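Local coordinates for chromosome replication initiation inhibitor protein (Agrobacterium tumefaciens, PDB 3FD3), which probably regulates transcription as a DNA-binding factor of the LysR family, this chain being its C-terminal substrate-binding domain without the DNA-binding part, at residues Asn5-Ala10 with Gly49-Ala54; Asp37-Thr42 with Asn106-Leu111; Cys65-Leu70 with Tyr178-Arg183; Ala79-Met84 with Arg163-Met168; Ala98-Leu103 with Met145-Asn150. One frame throughout, in Å; residues are numbered along the deposited sequence. Where two conformers were deposited one is given.

Interaction 1: Asn5-Ala10 with Gly49-Ala54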
# COMPACT_ATOMS: atom_id res chain seq x y z
N ASN A 5 3.51 17.06 9.49
CA ASN A 5 2.53 15.96 9.58
C ASN A 5 1.33 16.19 8.63
O ASN A 5 0.57 17.17 8.81
CB ASN A 5 2.01 15.84 11.02
CG ASN A 5 3.12 15.55 12.02
OD1 ASN A 5 4.15 14.97 11.70
ND2 ASN A 5 2.91 15.99 13.26
N ILE A 6 1.15 15.30 7.67
CA ILE A 6 0.13 15.41 6.63
C ILE A 6 -0.59 14.07 6.52
O ILE A 6 0.02 13.02 6.66
CB ILE A 6 0.76 15.75 5.27
CG1 ILE A 6 1.59 17.03 5.34
CG2 ILE A 6 -0.30 15.91 4.14
CD1 ILE A 6 2.60 17.08 4.13
N ALA A 7 -1.90 14.10 6.36
CA ALA A 7 -2.71 12.90 6.25
C ALA A 7 -3.21 12.76 4.81
O ALA A 7 -3.38 13.74 4.08
CB ALA A 7 -3.91 12.94 7.21
N THR A 8 -3.43 11.50 4.41
CA THR A 8 -4.02 11.19 3.10
C THR A 8 -4.79 9.89 3.24
O THR A 8 -4.46 9.06 4.12
CB THR A 8 -2.97 11.05 1.97
OG1 THR A 8 -3.64 10.73 0.74
CG2 THR A 8 -1.94 9.95 2.28
N ASN A 9 -5.79 9.72 2.38
CA ASN A 9 -6.42 8.43 2.20
C ASN A 9 -5.48 7.52 1.42
O ASN A 9 -4.63 7.99 0.66
CB ASN A 9 -7.80 8.56 1.50
CG ASN A 9 -7.74 9.24 0.09
OD1 ASN A 9 -6.93 10.12 -0.16
ND2 ASN A 9 -8.68 8.90 -0.77
N ALA A 10 -5.64 6.21 1.58
CA ALA A 10 -4.77 5.26 0.88
C ALA A 10 -4.85 5.40 -0.63
O ALA A 10 -3.85 5.24 -1.34
CB ALA A 10 -5.12 3.79 1.27
N GLY A 49 -4.70 18.82 16.18
CA GLY A 49 -3.38 19.26 15.72
C GLY A 49 -2.38 18.15 15.50
O GLY A 49 -1.18 18.41 15.45
N ARG A 50 -2.85 16.90 15.35
CA ARG A 50 -1.95 15.77 15.10
C ARG A 50 -1.43 15.75 13.66
O ARG A 50 -0.38 15.18 13.40
CB ARG A 50 -2.65 14.44 15.45
CG ARG A 50 -2.87 14.28 16.99
CD ARG A 50 -3.45 12.93 17.36
NE ARG A 50 -2.71 11.80 16.80
CZ ARG A 50 -3.08 10.52 16.90
NH1 ARG A 50 -4.18 10.18 17.58
NH2 ARG A 50 -2.35 9.57 16.32
N VAL A 51 -2.18 16.34 12.74
CA VAL A 51 -1.68 16.67 11.42
C VAL A 51 -2.03 18.13 11.10
O VAL A 51 -3.02 18.68 11.63
CB VAL A 51 -2.24 15.74 10.29
CG1 VAL A 51 -1.85 14.27 10.52
CG2 VAL A 51 -3.75 15.90 10.14
N LEU A 52 -1.24 18.75 10.23
CA LEU A 52 -1.44 20.14 9.81
C LEU A 52 -2.29 20.28 8.56
O LEU A 52 -2.79 21.36 8.27
CB LEU A 52 -0.10 20.83 9.57
CG LEU A 52 0.76 20.97 10.81
CD1 LEU A 52 2.08 21.67 10.46
CD2 LEU A 52 -0.03 21.76 11.84
N ALA A 53 -2.39 19.22 7.79
CA ALA A 53 -3.06 19.24 6.51
C ALA A 53 -3.41 17.83 6.10
O ALA A 53 -2.81 16.85 6.58
CB ALA A 53 -2.18 19.88 5.42
N ALA A 54 -4.41 17.73 5.23
CA ALA A 54 -4.91 16.42 4.82
C ALA A 54 -5.64 16.48 3.50
O ALA A 54 -6.38 17.44 3.23
CB ALA A 54 -5.84 15.83 5.88
O HOH W 1 0.79 18.22 13.39
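Two backbone hydrogen bonds join strand 5-8 to the segment that leads into strand 53-54. L52 N donates to N5 O at 2.8 Å, and A7 N donates to A53 O at 2.9 Å. Both bonds are nearly straight and lie in the carbonyl plane. A7 and A54 pair in parallel, with a CA-H...O contact from A54 CA to A7 O at 3.2 Å.

A7 CB touches A54 CB at 3.7 Å, and V51 CG1 lies 4.1 Å from A7 CB.

N5 ND2 donates to a water at 3.1 Å, and that water donates to G49 O. G49 closes helix 42-47 with a Schellman motif. G49 and L52 also line the pocket of a bound P33 molecule, probably from the crystallisation liquor.

The pair belongs to the mixed sheet of the LysR substrate-binding domain, of the periplasmic-binding-protein type. Strand 31-36 flanks 5-8, and strand 165-181 flanks 53-56. W45 of helix 42-47 covers A7 and V51, while I6 and A53 face W179.

Interaction 2: Asp37-Thr42 with Asn106-Leu111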
# COMPACT_ATOMS: atom_id res chain seq x y z
N ASP A 37 -4.93 7.48 6.42
CA ASP A 37 -6.14 7.36 7.19
C ASP A 37 -7.13 6.62 6.34
O ASP A 37 -7.55 7.13 5.31
CB ASP A 37 -6.72 8.73 7.49
CG ASP A 37 -8.07 8.65 8.17
OD1 ASP A 37 -8.29 7.68 8.95
OD2 ASP A 37 -8.89 9.53 7.90
N ASP A 38 -7.52 5.42 6.72
CA ASP A 38 -8.72 4.84 6.09
C ASP A 38 -9.67 4.30 7.14
O ASP A 38 -10.47 3.42 6.87
CB ASP A 38 -8.35 3.81 5.03
CG ASP A 38 -7.38 4.36 4.00
OD1 ASP A 38 -7.78 5.25 3.21
OD2 ASP A 38 -6.23 3.92 4.01
N GLN A 39 -9.57 4.87 8.35
CA GLN A 39 -10.56 4.65 9.41
C GLN A 39 -11.35 5.93 9.72
O GLN A 39 -12.02 6.00 10.76
CB GLN A 39 -9.88 4.15 10.67
CG GLN A 39 -9.20 2.78 10.52
CD GLN A 39 -10.18 1.65 10.43
OE1 GLN A 39 -11.36 1.82 10.74
NE2 GLN A 39 -9.71 0.48 10.02
N ASP A 40 -11.27 6.93 8.83
CA ASP A 40 -12.02 8.17 8.97
C ASP A 40 -11.65 8.92 10.27
O ASP A 40 -12.52 9.41 10.99
CB ASP A 40 -13.52 7.87 8.90
CG ASP A 40 -14.36 9.10 8.66
OD1 ASP A 40 -13.82 10.09 8.09
OD2 ASP A 40 -15.55 9.10 9.07
N HIS A 41 -10.35 8.97 10.59
CA HIS A 41 -9.86 9.71 11.74
C HIS A 41 -9.32 11.08 11.39
O HIS A 41 -8.93 11.84 12.28
CB HIS A 41 -8.77 8.93 12.46
CG HIS A 41 -9.27 7.68 13.11
ND1 HIS A 41 -10.45 7.64 13.83
CD2 HIS A 41 -8.77 6.43 13.14
CE1 HIS A 41 -10.65 6.41 14.27
NE2 HIS A 41 -9.65 5.66 13.86
N THR A 42 -9.27 11.40 10.09
CA THR A 42 -8.61 12.65 9.66
C THR A 42 -9.18 13.88 10.34
O THR A 42 -8.41 14.76 10.75
CB THR A 42 -8.67 12.82 8.13
OG1 THR A 42 -7.82 11.84 7.54
CG2 THR A 42 -8.19 14.23 7.70
N ASN A 106 -11.96 -2.31 4.15
CA ASN A 106 -12.14 -2.51 5.57
C ASN A 106 -13.62 -2.29 5.90
O ASN A 106 -14.43 -2.14 5.00
CB ASN A 106 -11.21 -1.63 6.41
CG ASN A 106 -11.45 -0.15 6.21
OD1 ASN A 106 -12.57 0.27 5.85
ND2 ASN A 106 -10.43 0.66 6.49
N GLN A 107 -13.98 -2.26 7.17
CA GLN A 107 -15.40 -2.21 7.52
C GLN A 107 -16.06 -0.87 7.22
O GLN A 107 -17.27 -0.77 7.23
CB GLN A 107 -15.59 -2.62 8.99
CG GLN A 107 -15.21 -4.08 9.20
CD GLN A 107 -15.30 -4.53 10.64
OE1 GLN A 107 -16.26 -5.19 11.03
NE2 GLN A 107 -14.28 -4.18 11.44
N LYS A 108 -15.26 0.15 6.96
CA LYS A 108 -15.78 1.47 6.58
C LYS A 108 -15.87 1.72 5.09
O LYS A 108 -16.31 2.80 4.66
CB LYS A 108 -14.91 2.54 7.25
CG LYS A 108 -15.10 2.50 8.75
CD LYS A 108 -14.45 3.63 9.47
CE LYS A 108 -14.74 3.51 10.95
NZ LYS A 108 -14.35 4.74 11.66
N ASP A 109 -15.46 0.73 4.29
CA ASP A 109 -15.43 0.86 2.84
C ASP A 109 -16.82 0.59 2.29
O ASP A 109 -17.26 -0.58 2.24
CB ASP A 109 -14.41 -0.11 2.25
CG ASP A 109 -14.41 -0.15 0.73
OD1 ASP A 109 -15.05 0.70 0.08
OD2 ASP A 109 -13.77 -1.08 0.16
N ARG A 110 -17.47 1.66 1.83
CA ARG A 110 -18.84 1.59 1.30
C ARG A 110 -18.88 1.61 -0.22
O ARG A 110 -19.97 1.63 -0.81
CB ARG A 110 -19.69 2.74 1.85
CG ARG A 110 -20.01 2.61 3.32
CD ARG A 110 -20.82 3.80 3.83
NE ARG A 110 -22.20 3.81 3.32
CZ ARG A 110 -22.77 4.85 2.73
NH1 ARG A 110 -22.10 5.98 2.56
NH2 ARG A 110 -24.02 4.76 2.30
N LEU A 111 -17.72 1.62 -0.87
CA LEU A 111 -17.70 1.81 -2.34
C LEU A 111 -18.37 0.69 -3.15
O LEU A 111 -19.07 0.95 -4.13
CB LEU A 111 -16.27 2.06 -2.85
CG LEU A 111 -15.52 3.26 -2.28
CD1 LEU A 111 -14.26 3.53 -3.14
CD2 LEU A 111 -16.38 4.53 -2.15
O HOH W 2 -8.03 -0.63 7.51
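Two Asx-turn loops, one from each half of the domain, are joined here at the surface, and both direct hydrogen bonds run from a side chain to a backbone carbonyl. In the first loop, D37 OD1 accepts from Q39 N and H41 N, and D37 OD2 from T42 N and T42 OG1. In the second, N106 OD1 accepts from K108 N within a type I beta turn from N106 to D109. N106 ND2 donates to D38 O at 2.8 Å, with D38 O near the plane of the N106 amide. K108 runs extended beyond CG, and its NZ reaches Q39 O at 2.8 Å. Both donors stand about 40° above the carbonyl plane. Q39 bends at chi2 (-72°), so its amide lies near that of N106, the two planes 35° apart. A water accepts from N106 ND2 at 2.9 Å and, weakly, from Q39 NE2. The first loop runs from strand 31-36 to helix 42-47. The second runs from strand 102-104 to helix 111-120, where D109 OD1 caps L111 N.

Interaction 3: Cys65-Leu70 with Tyr178-Arg183; sequences CRVTPL and YWQVNR
Four backbone hydrogen bonds hold strands 66-70 and 178-181 together, antiparallel at 161°. R66 N to V181 O and V181 N to R66 O are both 2.9 Å. T68 N to W179 O is 2.8 Å, and W179 N to T68 O is 2.9 Å. All four donors lie in the plane of their carbonyl. R66-V181 and T68-W179 are hydrogen-bonded pairs; V67-Q180 and P69-Y178 are non-hydrogen-bonded pairs.

On the face of V67 and P69, V67 CG2 lies alongside the amide of Q180, 3.6 Å from Q180 OE1. P69 CB packs on Y178 CE1 at 3.9 Å. C65 CB also reaches Q180 OE1 at 3.6 Å. On the side of T68, L70 crosses W179 obliquely, and its CD2 meets W179 CB at 3.9 Å. A water there bonds T68 OG1 and donates to W179 O. V181 CG2 lies over one face of the W179 ring, towards the rim.

In the second shell, H58 O, K60 O and V62 N grip the Q180 amide, T193 OG1 bonds W179 NE1, and E187 makes a salt bridge with R66 NH1.

Strand 53-56 continues the mixed sheet of this periplasmic-binding-protein-type domain beyond 178-181, with backbone bonds from A54 to Q180. Helix 190-203 covers the face of T68 and W179, where V197, L192 and M196 pack.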
# COMPACT_ATOMS: atom_id res chain seq x y z
N CYS A 65 -10.06 25.27 9.77
CA CYS A 65 -9.27 24.89 8.61
C CYS A 65 -9.65 25.63 7.34
O CYS A 65 -10.81 25.96 7.13
CB CYS A 65 -9.40 23.40 8.30
SG CYS A 65 -8.59 22.38 9.57
N ARG A 66 -8.65 25.84 6.49
CA ARG A 66 -8.90 26.31 5.13
C ARG A 66 -9.14 25.09 4.27
O ARG A 66 -8.40 24.10 4.39
CB ARG A 66 -7.74 27.13 4.63
CG ARG A 66 -7.61 28.40 5.46
CD ARG A 66 -6.61 29.36 4.87
NE ARG A 66 -6.40 30.47 5.78
CZ ARG A 66 -5.55 31.47 5.57
NH1 ARG A 66 -4.77 31.50 4.50
NH2 ARG A 66 -5.44 32.43 6.45
N VAL A 67 -10.15 25.15 3.41
CA VAL A 67 -10.57 23.96 2.64
C VAL A 67 -10.57 24.31 1.17
O VAL A 67 -11.16 25.33 0.76
CB VAL A 67 -11.96 23.47 3.05
CG1 VAL A 67 -12.31 22.20 2.24
CG2 VAL A 67 -12.00 23.19 4.56
N THR A 68 -9.89 23.50 0.37
CA THR A 68 -9.85 23.69 -1.08
C THR A 68 -10.29 22.40 -1.80
O THR A 68 -9.70 21.35 -1.61
CB THR A 68 -8.43 24.07 -1.58
OG1 THR A 68 -7.96 25.21 -0.86
CG2 THR A 68 -8.46 24.42 -3.05
N PRO A 69 -11.32 22.49 -2.64
CA PRO A 69 -11.67 21.28 -3.42
C PRO A 69 -10.57 20.97 -4.44
O PRO A 69 -10.04 21.89 -5.07
CB PRO A 69 -12.97 21.66 -4.13
CG PRO A 69 -13.41 22.94 -3.55
CD PRO A 69 -12.26 23.60 -2.87
N LEU A 70 -10.26 19.69 -4.58
CA LEU A 70 -9.16 19.25 -5.42
C LEU A 70 -9.61 18.68 -6.75
O LEU A 70 -8.83 18.66 -7.72
CB LEU A 70 -8.36 18.18 -4.67
CG LEU A 70 -7.60 18.65 -3.42
CD1 LEU A 70 -7.15 17.42 -2.60
CD2 LEU A 70 -6.40 19.48 -3.87
N TYR A 178 -10.77 16.84 -1.05
CA TYR A 178 -10.54 18.17 -0.51
C TYR A 178 -9.19 18.21 0.18
O TYR A 178 -8.70 17.21 0.70
CB TYR A 178 -11.64 18.51 0.51
CG TYR A 178 -12.98 18.46 -0.13
CD1 TYR A 178 -13.52 19.59 -0.75
CD2 TYR A 178 -13.71 17.28 -0.19
CE1 TYR A 178 -14.72 19.55 -1.39
CE2 TYR A 178 -14.92 17.23 -0.83
CZ TYR A 178 -15.43 18.37 -1.44
OH TYR A 178 -16.66 18.33 -2.07
N TRP A 179 -8.57 19.39 0.16
CA TRP A 179 -7.34 19.66 0.87
C TRP A 179 -7.70 20.59 2.03
O TRP A 179 -8.19 21.73 1.80
CB TRP A 179 -6.39 20.32 -0.09
CG TRP A 179 -5.05 20.76 0.44
CD1 TRP A 179 -4.55 22.04 0.42
CD2 TRP A 179 -4.00 19.94 0.99
NE1 TRP A 179 -3.27 22.07 0.94
CE2 TRP A 179 -2.92 20.81 1.32
CE3 TRP A 179 -3.89 18.58 1.29
CZ2 TRP A 179 -1.74 20.34 1.91
CZ3 TRP A 179 -2.70 18.12 1.86
CH2 TRP A 179 -1.64 18.99 2.14
N GLN A 180 -7.46 20.14 3.25
CA GLN A 180 -7.80 20.87 4.48
C GLN A 180 -6.48 21.23 5.14
O GLN A 180 -5.60 20.38 5.23
CB GLN A 180 -8.69 20.06 5.42
CG GLN A 180 -10.09 19.77 4.86
CD GLN A 180 -11.23 19.87 5.87
OE1 GLN A 180 -11.14 20.59 6.87
NE2 GLN A 180 -12.33 19.15 5.60
N VAL A 181 -6.29 22.49 5.51
CA VAL A 181 -5.04 22.95 6.11
C VAL A 181 -5.32 23.76 7.35
O VAL A 181 -6.20 24.63 7.34
CB VAL A 181 -4.21 23.83 5.14
CG1 VAL A 181 -2.87 24.19 5.77
CG2 VAL A 181 -4.04 23.11 3.77
N ASN A 182 -4.60 23.46 8.42
CA ASN A 182 -4.67 24.26 9.65
C ASN A 182 -4.42 25.73 9.30
O ASN A 182 -3.40 26.06 8.69
CB ASN A 182 -3.61 23.75 10.62
CG ASN A 182 -3.61 24.46 11.92
OD1 ASN A 182 -3.44 25.69 11.98
ND2 ASN A 182 -3.77 23.69 13.01
N ARG A 183 -5.34 26.60 9.71
CA ARG A 183 -5.29 28.01 9.30
C ARG A 183 -4.00 28.69 9.74
O ARG A 183 -3.49 29.55 9.03
CB ARG A 183 -6.50 28.79 9.84
CG ARG A 183 -6.45 29.10 11.33
CD ARG A 183 -7.70 29.83 11.84
NE ARG A 183 -7.78 29.84 13.30
CZ ARG A 183 -7.24 30.78 14.06
NH1 ARG A 183 -6.59 31.80 13.51
NH2 ARG A 183 -7.34 30.72 15.38
O HOH W 3 -6.87 24.57 1.60

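Interaction 4: Ala79-Met84 with Arg163-Met168; sequences ASPDFM and RLVELM
In this LysR substrate-binding domain, of the periplasmic-binding-protein type, strand 66-79 ends in an antiparallel bridge beside a helix N-cap. A79 and V165 form one hydrogen-bonded pair. A79 N donates to V165 O at 3.1 Å and V165 N to A79 O at 2.9 Å, both nearly along the C=O axis. M84, a selenomethionine, carries the side-chain packing and crosses both V165 and L167 obliquely. Its bend at chi2 (-62°) sets SE 3.8 Å from L167 CD1, and the bend at chi3 (-65°) turns CE toward the L167 backbone. L167 CD1 also covers A79 CB at 3.9 Å. L164 CD2 lies against A79 O, and P81 CD rests on R163 O at 3.5 Å. W147 and F88 pack on L167 from outside the two segments. S80 OG starts helix 81-87 by accepting from F83 N at 3.1 Å. The tightest carbon pair, in the V165 conformer given, is M84 CG to V165 CG2 at 3.3 Å.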
# COMPACT_ATOMS: atom_id res chain seq x y z
N ALA A 79 -13.00 -6.42 -12.66
CA ALA A 79 -12.55 -7.79 -12.37
C ALA A 79 -11.82 -8.30 -13.61
O ALA A 79 -11.84 -7.65 -14.66
CB ALA A 79 -13.73 -8.71 -12.03
N SER A 80 -11.20 -9.46 -13.50
CA SER A 80 -10.53 -10.04 -14.66
C SER A 80 -11.55 -10.73 -15.58
O SER A 80 -12.66 -11.05 -15.15
CB SER A 80 -9.45 -11.05 -14.23
OG SER A 80 -10.00 -12.29 -13.88
N PRO A 81 -11.19 -10.96 -16.85
CA PRO A 81 -12.09 -11.70 -17.75
C PRO A 81 -12.51 -13.09 -17.24
O PRO A 81 -13.67 -13.48 -17.35
CB PRO A 81 -11.27 -11.82 -19.03
CG PRO A 81 -10.44 -10.59 -19.04
CD PRO A 81 -10.03 -10.43 -17.59
N ASP A 82 -11.57 -13.82 -16.64
CA ASP A 82 -11.86 -15.12 -16.07
C ASP A 82 -12.81 -14.99 -14.87
O ASP A 82 -13.69 -15.80 -14.74
CB ASP A 82 -10.57 -15.84 -15.64
CG ASP A 82 -10.84 -17.17 -14.90
OD1 ASP A 82 -11.36 -18.07 -15.52
OD2 ASP A 82 -10.56 -17.23 -13.67
N PHE A 83 -12.62 -13.97 -14.03
CA PHE A 83 -13.57 -13.71 -12.94
C PHE A 83 -14.99 -13.51 -13.46
O PHE A 83 -15.97 -14.07 -12.92
CB PHE A 83 -13.14 -12.52 -12.08
CG PHE A 83 -13.95 -12.38 -10.84
CD1 PHE A 83 -15.17 -11.74 -10.86
CD2 PHE A 83 -13.50 -12.94 -9.67
CE1 PHE A 83 -15.91 -11.64 -9.72
CE2 PHE A 83 -14.23 -12.86 -8.55
CZ PHE A 83 -15.44 -12.20 -8.55
N MSE A 84 -15.11 -12.69 -14.51
CA MSE A 84 -16.40 -12.42 -15.11
C MSE A 84 -17.01 -13.72 -15.65
O MSE A 84 -18.22 -13.99 -15.50
CB MSE A 84 -16.28 -11.38 -16.25
CG MSE A 84 -15.75 -10.03 -15.88
SE MSE A 84 -16.86 -9.06 -14.63
CE MSE A 84 -18.39 -8.85 -15.74
N ARG A 163 -6.94 -6.71 -19.57
CA ARG A 163 -6.53 -7.47 -18.38
C ARG A 163 -7.55 -7.31 -17.25
O ARG A 163 -7.63 -8.15 -16.35
CB ARG A 163 -5.15 -7.03 -17.91
CG ARG A 163 -4.00 -7.44 -18.82
CD ARG A 163 -2.65 -7.00 -18.27
NE ARG A 163 -2.49 -5.54 -18.25
CZ ARG A 163 -1.95 -4.80 -19.22
NH1 ARG A 163 -1.53 -5.33 -20.37
NH2 ARG A 163 -1.86 -3.48 -19.04
N LEU A 164 -8.27 -6.20 -17.28
CA LEU A 164 -9.45 -6.01 -16.47
C LEU A 164 -10.61 -5.61 -17.37
O LEU A 164 -10.40 -5.11 -18.49
CB LEU A 164 -9.23 -4.94 -15.40
CG LEU A 164 -8.22 -5.24 -14.29
CD1 LEU A 164 -8.00 -4.02 -13.39
CD2 LEU A 164 -8.66 -6.46 -13.44
N VAL A 165 -11.82 -5.83 -16.90
CA VAL A 165 -12.99 -5.31 -17.56
C VAL A 165 -13.89 -4.73 -16.49
O VAL A 165 -13.82 -5.11 -15.32
CB VAL A 165 -13.73 -6.38 -18.35
CG1 VAL A 165 -12.87 -6.89 -19.51
CG2 VAL A 165 -14.16 -7.52 -17.42
N GLU A 166 -14.74 -3.81 -16.92
CA GLU A 166 -15.71 -3.19 -16.03
C GLU A 166 -16.89 -4.13 -15.88
O GLU A 166 -17.39 -4.65 -16.88
CB GLU A 166 -16.23 -1.88 -16.61
CG GLU A 166 -15.44 -0.69 -16.25
CD GLU A 166 -16.14 0.62 -16.66
OE1 GLU A 166 -16.69 1.37 -15.79
OE2 GLU A 166 -16.16 0.88 -17.86
N LEU A 167 -17.34 -4.35 -14.65
CA LEU A 167 -18.56 -5.17 -14.46
C LEU A 167 -19.73 -4.65 -15.28
O LEU A 167 -20.47 -5.44 -15.89
CB LEU A 167 -18.94 -5.26 -13.00
CG LEU A 167 -18.22 -6.35 -12.19
CD1 LEU A 167 -16.68 -6.17 -12.13
CD2 LEU A 167 -18.77 -6.41 -10.80
N MSE A 168 -19.90 -3.33 -15.27
CA MSE A 168 -20.95 -2.68 -16.02
C MSE A 168 -20.35 -1.41 -16.59
O MSE A 168 -20.23 -0.42 -15.88
CB MSE A 168 -22.15 -2.38 -15.12
CG MSE A 168 -23.38 -1.91 -15.87
SE MSE A 168 -25.01 -2.23 -14.85
CE MSE A 168 -24.88 -4.18 -14.77

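Interaction 5: Ala98-Leu103 with Met145-Asn150. With CA (calcium ion), chain B.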
# COMPACT_ATOMS: atom_id res chain seq x y z
N ALA A 98 -24.69 -11.89 -5.08
CA ALA A 98 -24.82 -12.52 -3.77
C ALA A 98 -23.85 -13.68 -3.60
O ALA A 98 -23.68 -14.16 -2.49
CB ALA A 98 -26.28 -12.99 -3.53
N ARG A 99 -23.25 -14.13 -4.71
CA ARG A 99 -22.34 -15.27 -4.70
C ARG A 99 -20.89 -14.99 -5.14
O ARG A 99 -20.03 -15.80 -4.83
CB ARG A 99 -22.92 -16.37 -5.58
CG ARG A 99 -24.28 -16.85 -5.10
CD ARG A 99 -24.83 -17.90 -6.01
NE ARG A 99 -25.98 -18.58 -5.41
CZ ARG A 99 -25.90 -19.59 -4.54
NH1 ARG A 99 -24.72 -20.05 -4.10
NH2 ARG A 99 -27.02 -20.14 -4.07
N ALA A 100 -20.63 -13.90 -5.85
CA ALA A 100 -19.31 -13.63 -6.41
C ALA A 100 -18.42 -13.00 -5.33
O ALA A 100 -18.88 -12.11 -4.63
CB ALA A 100 -19.43 -12.66 -7.58
N PRO A 101 -17.15 -13.44 -5.20
CA PRO A 101 -16.30 -12.81 -4.18
C PRO A 101 -15.96 -11.36 -4.51
O PRO A 101 -15.33 -11.07 -5.52
CB PRO A 101 -15.01 -13.66 -4.22
CG PRO A 101 -15.44 -14.95 -4.75
CD PRO A 101 -16.53 -14.65 -5.76
N GLY A 102 -16.37 -10.46 -3.62
CA GLY A 102 -15.96 -9.08 -3.71
C GLY A 102 -14.63 -8.84 -3.05
O GLY A 102 -14.05 -9.73 -2.37
N LEU A 103 -14.16 -7.61 -3.20
CA LEU A 103 -13.04 -7.07 -2.44
C LEU A 103 -13.55 -5.86 -1.65
O LEU A 103 -14.21 -4.98 -2.21
CB LEU A 103 -11.92 -6.63 -3.36
CG LEU A 103 -11.39 -7.67 -4.33
CD1 LEU A 103 -10.48 -7.03 -5.41
CD2 LEU A 103 -10.64 -8.79 -3.55
N MSE A 145 -9.17 -12.81 -8.24
CA MSE A 145 -9.53 -13.16 -6.88
C MSE A 145 -10.89 -12.58 -6.44
O MSE A 145 -11.63 -13.17 -5.68
CB MSE A 145 -8.39 -12.65 -5.99
CG MSE A 145 -8.39 -13.17 -4.73
SE MSE A 145 -6.75 -12.64 -3.77
CE MSE A 145 -7.65 -12.71 -2.21
N GLY A 146 -11.22 -11.40 -6.97
CA GLY A 146 -12.46 -10.73 -6.62
C GLY A 146 -12.67 -9.56 -7.54
O GLY A 146 -11.82 -9.27 -8.39
N TRP A 147 -13.84 -8.96 -7.40
CA TRP A 147 -14.16 -7.68 -8.04
C TRP A 147 -14.18 -6.57 -7.00
O TRP A 147 -14.47 -6.80 -5.85
CB TRP A 147 -15.49 -7.75 -8.78
CG TRP A 147 -16.70 -7.77 -7.83
CD1 TRP A 147 -17.28 -8.87 -7.27
CD2 TRP A 147 -17.43 -6.64 -7.36
NE1 TRP A 147 -18.32 -8.50 -6.47
CE2 TRP A 147 -18.43 -7.13 -6.50
CE3 TRP A 147 -17.32 -5.26 -7.56
CZ2 TRP A 147 -19.35 -6.28 -5.87
CZ3 TRP A 147 -18.21 -4.42 -6.92
CH2 TRP A 147 -19.21 -4.93 -6.08
N GLY A 148 -13.87 -5.35 -7.43
CA GLY A 148 -13.91 -4.23 -6.52
C GLY A 148 -13.74 -2.91 -7.22
O GLY A 148 -13.49 -2.88 -8.43
N LEU A 149 -13.90 -1.84 -6.45
CA LEU A 149 -13.76 -0.48 -6.99
C LEU A 149 -12.30 -0.05 -6.91
O LEU A 149 -11.70 -0.07 -5.83
CB LEU A 149 -14.67 0.48 -6.25
CG LEU A 149 -16.15 0.54 -6.68
CD1 LEU A 149 -16.30 1.22 -8.02
CD2 LEU A 149 -16.77 -0.88 -6.75
N ASN A 150 -11.73 0.30 -8.05
CA ASN A 150 -10.36 0.74 -8.12
C ASN A 150 -10.28 2.12 -8.77
O ASN A 150 -11.00 2.40 -9.75
CB ASN A 150 -9.55 -0.23 -8.98
CG ASN A 150 -9.40 -1.57 -8.35
OD1 ASN A 150 -8.75 -1.69 -7.32
ND2 ASN A 150 -10.01 -2.61 -8.95
CA CA B . -11.11 0.39 -3.53
O HOH W 4 -20.32 -10.08 -5.30
O HOH W 5 -8.83 1.04 -3.92
O HOH W 6 -13.12 -0.08 -2.54
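The two backbones are bridged once, between G102 and W147, and their touching parts run 71° apart. W147 N donates to P101 O at 3.2 Å, and L103 N donates to W147 O at 2.8 Å. Both donors lie in the carbonyl plane, but the second bond is more bent, 134° at the hydrogen. G146 CA lies 3.1 Å from P101 O. G146 has no side chain, and L103 CD2 packs directly on its CA.

W147 holds CG in the crowded position between its N and carbonyl carbon (chi1 73°), which turns the indole back over 98-103. G102 CA stands over the face of the five-membered ring, 4.0 Å from its centroid, as a CH-pi contact. L103 lays CG and CD1 along the G146 backbone. A water in the plane of the indole accepts from W147 NE1 at 2.8 Å and donates to A100 O at 2.6 Å. W115 of helix 111-120 meets the W147 ring, and F83 packs on A100 and P101. Q112 OE1 of helix 111-120 accepts from L149 N.

Further along, L149 O binds the calcium ion at 2.4 Å, together with two waters and one more atom from outside the two segments. The ligand is a backbone carbonyl, so the ion's charge would polarise that peptide group.

Overall arrangement
From the N terminus, interaction 1 closes the first loop, from strand 3-8 through helix 42-47 to strand 53-56. Interaction 2 opens inside it and closes much later, so the two cross; they touch where T8 O meets D37 N. Interaction 2 also crosses interactions 3, 4 and 5. Interaction 3 opens after interaction 1 has closed and ends at 178-183. Interaction 4 nests inside it, and interaction 5 nests inside interaction 4. Strands 66-79 and 165-181 run between the two halves of the chain. Interactions 1 and 3 lie at one end, with centres 11 Å apart; interactions 4 and 5 share the other, 10 Å apart, with F83 against P101. Interaction 2 links loops of both halves.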